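Local coordinates for gram-negative insecticidal protein (Chromobacterium piscinae, PDB 6FBM) that acts as an insecticidal toxin that probably forms pores through its MACPF domain, with a beta-tripod domain that may serve in target recognition, at residues Trp393-Ala396 and Lys402-Ala405; Trp456-Thr461 and Lys465-Trp470. All coordinates share one frame; numbering follows the deposited sequence.

Contact 1: residues Trp393-Ala396 and Lys402-Ala405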
# COMPACT_ATOMS: atom_id res chain seq x y z
N TRP A 393 77.39 22.12 -18.51
CA TRP A 393 78.65 22.44 -19.17
C TRP A 393 78.56 22.15 -20.65
O TRP A 393 77.89 21.21 -21.05
CB TRP A 393 79.76 21.58 -18.58
CG TRP A 393 81.06 21.62 -19.31
CD1 TRP A 393 82.08 22.51 -19.13
CD2 TRP A 393 81.50 20.71 -20.33
NE1 TRP A 393 83.12 22.23 -19.98
CE2 TRP A 393 82.80 21.13 -20.73
CE3 TRP A 393 80.94 19.60 -20.96
CZ2 TRP A 393 83.53 20.47 -21.72
CZ3 TRP A 393 81.66 18.95 -21.94
CH2 TRP A 393 82.94 19.39 -22.31
N ASP A 394 79.27 22.95 -21.44
CA ASP A 394 79.58 22.61 -22.83
C ASP A 394 81.02 23.01 -23.19
O ASP A 394 81.69 23.65 -22.39
CB ASP A 394 78.55 23.24 -23.79
CG ASP A 394 78.36 24.72 -23.58
OD1 ASP A 394 79.23 25.50 -23.97
OD2 ASP A 394 77.33 25.11 -23.03
N ASP A 395 81.47 22.63 -24.40
CA ASP A 395 82.85 22.87 -24.87
C ASP A 395 83.03 24.17 -25.66
O ASP A 395 83.99 24.29 -26.43
CB ASP A 395 83.36 21.68 -25.70
CG ASP A 395 82.91 21.72 -27.17
OD1 ASP A 395 81.72 22.02 -27.43
OD2 ASP A 395 83.75 21.48 -28.06
N ALA A 396 82.13 25.15 -25.48
CA ALA A 396 82.27 26.45 -26.14
C ALA A 396 83.60 27.06 -25.75
O ALA A 396 83.93 27.13 -24.55
CB ALA A 396 81.12 27.38 -25.74
N LYS A 402 83.31 19.53 -33.40
CA LYS A 402 82.24 18.78 -32.74
C LYS A 402 82.09 19.27 -31.28
O LYS A 402 82.99 19.91 -30.69
CB LYS A 402 82.46 17.27 -32.85
CG LYS A 402 82.67 16.79 -34.28
CD LYS A 402 82.63 15.30 -34.51
CE LYS A 402 83.73 14.46 -33.83
NZ LYS A 402 85.16 14.86 -33.93
N ASP A 403 80.90 19.03 -30.74
CA ASP A 403 80.48 19.56 -29.45
C ASP A 403 80.32 18.47 -28.37
O ASP A 403 80.06 17.29 -28.67
CB ASP A 403 79.17 20.35 -29.62
CG ASP A 403 79.36 21.61 -30.46
OD1 ASP A 403 80.34 22.37 -30.22
OD2 ASP A 403 78.53 21.82 -31.36
N TYR A 404 80.54 18.88 -27.14
CA TYR A 404 80.63 18.00 -25.98
C TYR A 404 79.94 18.72 -24.85
O TYR A 404 80.27 19.86 -24.58
CB TYR A 404 82.09 17.74 -25.61
CG TYR A 404 82.87 17.19 -26.77
CD1 TYR A 404 82.94 15.81 -27.00
CD2 TYR A 404 83.50 18.04 -27.67
CE1 TYR A 404 83.63 15.31 -28.10
CE2 TYR A 404 84.18 17.55 -28.77
CZ TYR A 404 84.25 16.19 -28.98
OH TYR A 404 84.93 15.72 -30.06
N ALA A 405 78.98 18.07 -24.20
CA ALA A 405 78.19 18.73 -23.17
C ALA A 405 77.73 17.80 -22.08
O ALA A 405 77.54 16.62 -22.31
CB ALA A 405 76.99 19.41 -23.80
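Trp393 brings the six-membered end of its indole up to the backbone of Tyr404, with CZ3 3.1 Å from the Tyr404 carbonyl O and CH2 3.8 Å from Tyr404 CB. The two side chains run alongside each other. The indole reaches this spot because its CG lies opposite the backbone N (chi1 170°), which carries the ring along the strand toward Asp395, whose amide N sits above one face, near the rim. This is dense packing. Asp394 and Ala405 form a non-hydrogen-bonded antiparallel pair, their CB atoms 4.1 Å apart on one face of the sheet, and the chains come close enough for CA-H...O contacts, Ala405 CA to Trp393 O and Asp394 CA to Tyr404 O. Strand 421-426 continues the sheet beyond 403-410, placing Met422 against Trp393 and Leu424 against Tyr404.

The two segments are the facing arms of a beta hairpin in the region that probably forms the beta-tripod. As the first arm leaves the sheet it makes an Asx turn, Asp394 OD1 accepting from Ala396 N at 3.3 Å through its anti lone pair.

Asp395 is part of the tight packing too, burying more surface against the other segment than any other residue. It turns its carboxylate back across the gap, nearly perpendicular to the Tyr404 ring (82°), and OD2 meets the ring edge at CD2, 3.5 Å away. OD1 is held chiefly by the hydroxyl of Tyr429 and takes only a weak bond from Tyr404 N, 3.4 Å away. The packing slackens at partly exposed Asp403, whose OD1 lies 3.1 Å from Asp395 OD1, a like-charge approach that may raise the proton affinity of one acid. Lys402, on the exposed side, sets off away from 393-396, and its side chain touches Ala425.

Contact 2: residues Trp456-Thr461 and Lys465-Trp470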
# COMPACT_ATOMS: atom_id res chain seq x y z
N TRP A 456 85.81 11.96 -14.41
CA TRP A 456 86.36 12.73 -15.53
C TRP A 456 86.19 14.24 -15.30
O TRP A 456 85.36 14.65 -14.50
CB TRP A 456 85.63 12.32 -16.80
CG TRP A 456 86.05 12.97 -18.08
CD1 TRP A 456 87.01 12.54 -18.92
CD2 TRP A 456 85.46 14.12 -18.71
NE1 TRP A 456 87.07 13.34 -20.03
CE2 TRP A 456 86.13 14.32 -19.92
CE3 TRP A 456 84.42 14.98 -18.36
CZ2 TRP A 456 85.81 15.36 -20.80
CZ3 TRP A 456 84.11 16.02 -19.24
CH2 TRP A 456 84.80 16.20 -20.44
N TRP A 457 87.03 15.02 -15.96
CA TRP A 457 86.87 16.47 -16.09
C TRP A 457 87.38 16.87 -17.47
O TRP A 457 88.06 16.09 -18.14
CB TRP A 457 87.60 17.30 -15.01
CG TRP A 457 88.98 16.83 -14.60
CD1 TRP A 457 89.91 16.19 -15.37
CD2 TRP A 457 89.59 16.99 -13.31
NE1 TRP A 457 91.04 15.92 -14.64
CE2 TRP A 457 90.87 16.40 -13.37
CE3 TRP A 457 89.17 17.58 -12.10
CZ2 TRP A 457 91.75 16.38 -12.27
CZ3 TRP A 457 90.03 17.55 -11.01
CH2 TRP A 457 91.30 16.94 -11.10
N ASP A 458 87.06 18.09 -17.89
CA ASP A 458 87.33 18.52 -19.25
C ASP A 458 88.69 19.16 -19.44
O ASP A 458 89.00 19.59 -20.54
CB ASP A 458 86.23 19.48 -19.73
CG ASP A 458 86.38 20.89 -19.19
OD1 ASP A 458 86.47 21.04 -17.96
OD2 ASP A 458 86.39 21.84 -19.97
N LYS A 459 89.51 19.26 -18.38
CA LYS A 459 90.74 20.05 -18.49
C LYS A 459 91.67 19.49 -19.59
O LYS A 459 91.82 18.28 -19.74
CB LYS A 459 91.41 20.27 -17.15
CG LYS A 459 92.07 19.08 -16.51
CD LYS A 459 91.82 19.04 -14.98
CE LYS A 459 92.29 20.23 -14.19
NZ LYS A 459 92.54 19.84 -12.75
N GLY A 460 92.21 20.42 -20.37
CA GLY A 460 92.86 20.12 -21.64
C GLY A 460 92.05 20.54 -22.84
O GLY A 460 92.61 20.87 -23.89
N THR A 461 90.72 20.51 -22.72
CA THR A 461 89.81 20.87 -23.83
C THR A 461 89.95 22.35 -24.24
O THR A 461 89.85 22.70 -25.43
CB THR A 461 88.34 20.50 -23.49
OG1 THR A 461 87.54 20.38 -24.68
CG2 THR A 461 87.71 21.51 -22.57
N LYS A 465 84.06 27.31 -19.86
CA LYS A 465 83.41 26.67 -18.74
C LYS A 465 84.13 25.38 -18.43
O LYS A 465 84.78 24.79 -19.30
CB LYS A 465 81.94 26.39 -19.02
CG LYS A 465 81.14 27.58 -19.54
CD LYS A 465 79.70 27.25 -19.71
CE LYS A 465 79.08 27.88 -20.98
NZ LYS A 465 77.63 28.09 -20.70
N ASP A 466 84.00 24.95 -17.19
CA ASP A 466 84.65 23.75 -16.69
C ASP A 466 83.60 22.77 -16.15
O ASP A 466 82.50 23.17 -15.77
CB ASP A 466 85.62 24.13 -15.58
CG ASP A 466 86.73 25.07 -16.03
OD1 ASP A 466 87.02 25.16 -17.26
OD2 ASP A 466 87.33 25.67 -15.11
N VAL A 467 83.97 21.49 -16.14
CA VAL A 467 83.12 20.45 -15.53
C VAL A 467 83.95 19.29 -15.04
O VAL A 467 84.96 18.96 -15.63
CB VAL A 467 82.05 19.94 -16.52
CG1 VAL A 467 82.66 19.07 -17.62
CG2 VAL A 467 80.93 19.21 -15.79
N SER A 468 83.48 18.71 -13.94
CA SER A 468 84.00 17.46 -13.40
C SER A 468 82.81 16.55 -13.06
O SER A 468 81.84 17.01 -12.45
CB SER A 468 84.84 17.71 -12.15
OG SER A 468 85.84 18.69 -12.37
N LEU A 469 82.90 15.28 -13.43
CA LEU A 469 81.86 14.30 -13.17
C LEU A 469 82.22 13.50 -11.92
O LEU A 469 83.26 12.85 -11.87
CB LEU A 469 81.69 13.37 -14.37
CG LEU A 469 81.56 14.05 -15.72
CD1 LEU A 469 81.32 12.99 -16.77
CD2 LEU A 469 80.46 15.11 -15.75
N TRP A 470 81.33 13.54 -10.94
CA TRP A 470 81.53 12.94 -9.64
C TRP A 470 80.40 11.96 -9.34
O TRP A 470 79.28 12.15 -9.80
CB TRP A 470 81.55 14.05 -8.58
CG TRP A 470 82.77 14.92 -8.62
CD1 TRP A 470 82.91 16.12 -9.27
CD2 TRP A 470 84.03 14.66 -7.99
NE1 TRP A 470 84.18 16.62 -9.07
CE2 TRP A 470 84.88 15.74 -8.30
CE3 TRP A 470 84.52 13.61 -7.20
CZ2 TRP A 470 86.21 15.80 -7.84
CZ3 TRP A 470 85.84 13.69 -6.73
CH2 TRP A 470 86.67 14.77 -7.05
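Asp458 reaches across to Val467 and Lys465 just where the hairpin begins to turn. Its CB sits 4.2 Å from Val467 CG1. The first torsion puts CG between the backbone N and the carbonyl carbon (chi1 78°), folding the carboxylate back over the opposite chain. OD1 accepts from Val467 N at 3.1 Å, a fairly straight bond (162°) that meets the oxygen from well above the carboxylate plane; Tyr489 OH also bonds to OD1 and is its stronger partner. OD2 comes 3.4 Å from Lys465 O; both are acceptors, and Trp393 NE1 serves them, Lys465 O with a hydrogen bond and OD2 with a weak one. The backbone returns the grip, Asp458 N donating to Val467 O at 3.2 Å, which ties the two residues twice. From Asp458 the chain enters a type II turn closed by Thr461 N on Asp458 O, with Gly460 taking the positive phi.

Deeper in the hairpin, Leu469 N donates to Trp456 O at 2.8 Å. The Trp456 indole runs beside Leu469, whose CG lies at the ring edge near CE3, while CZ3 meets Val467 CG1 at 3.7 Å. Trp457 and Ser468 share another face of the sheet; Ser468 OG approaches the indole edge at CE3, 3.5 Å away, and bonds to Asn488 O. Strand 468-473 is the middle of three antiparallel strands, flanked by 450-457 and 484-486.

The two hairpins follow each other along the chain, and their contacts lie about 11 Å apart, centre to centre, with Trp393 as the bridge. Its NE1 probably donates to Lys465 O at 3.1 Å, CD1 lies 3.4 Å from Asp466 C, and CD2 packs on Val467 CG1 at 3.4 Å. The indole thus serves both contact 1 and contact 2. The layouts match as well: in each, an aspartate just past the first strand turns back to a backbone N of the second segment, weakly in contact 1, and a tyrosine hydroxyl joins it, Tyr429 or Tyr489. This is consistent with related units of a beta-tripod.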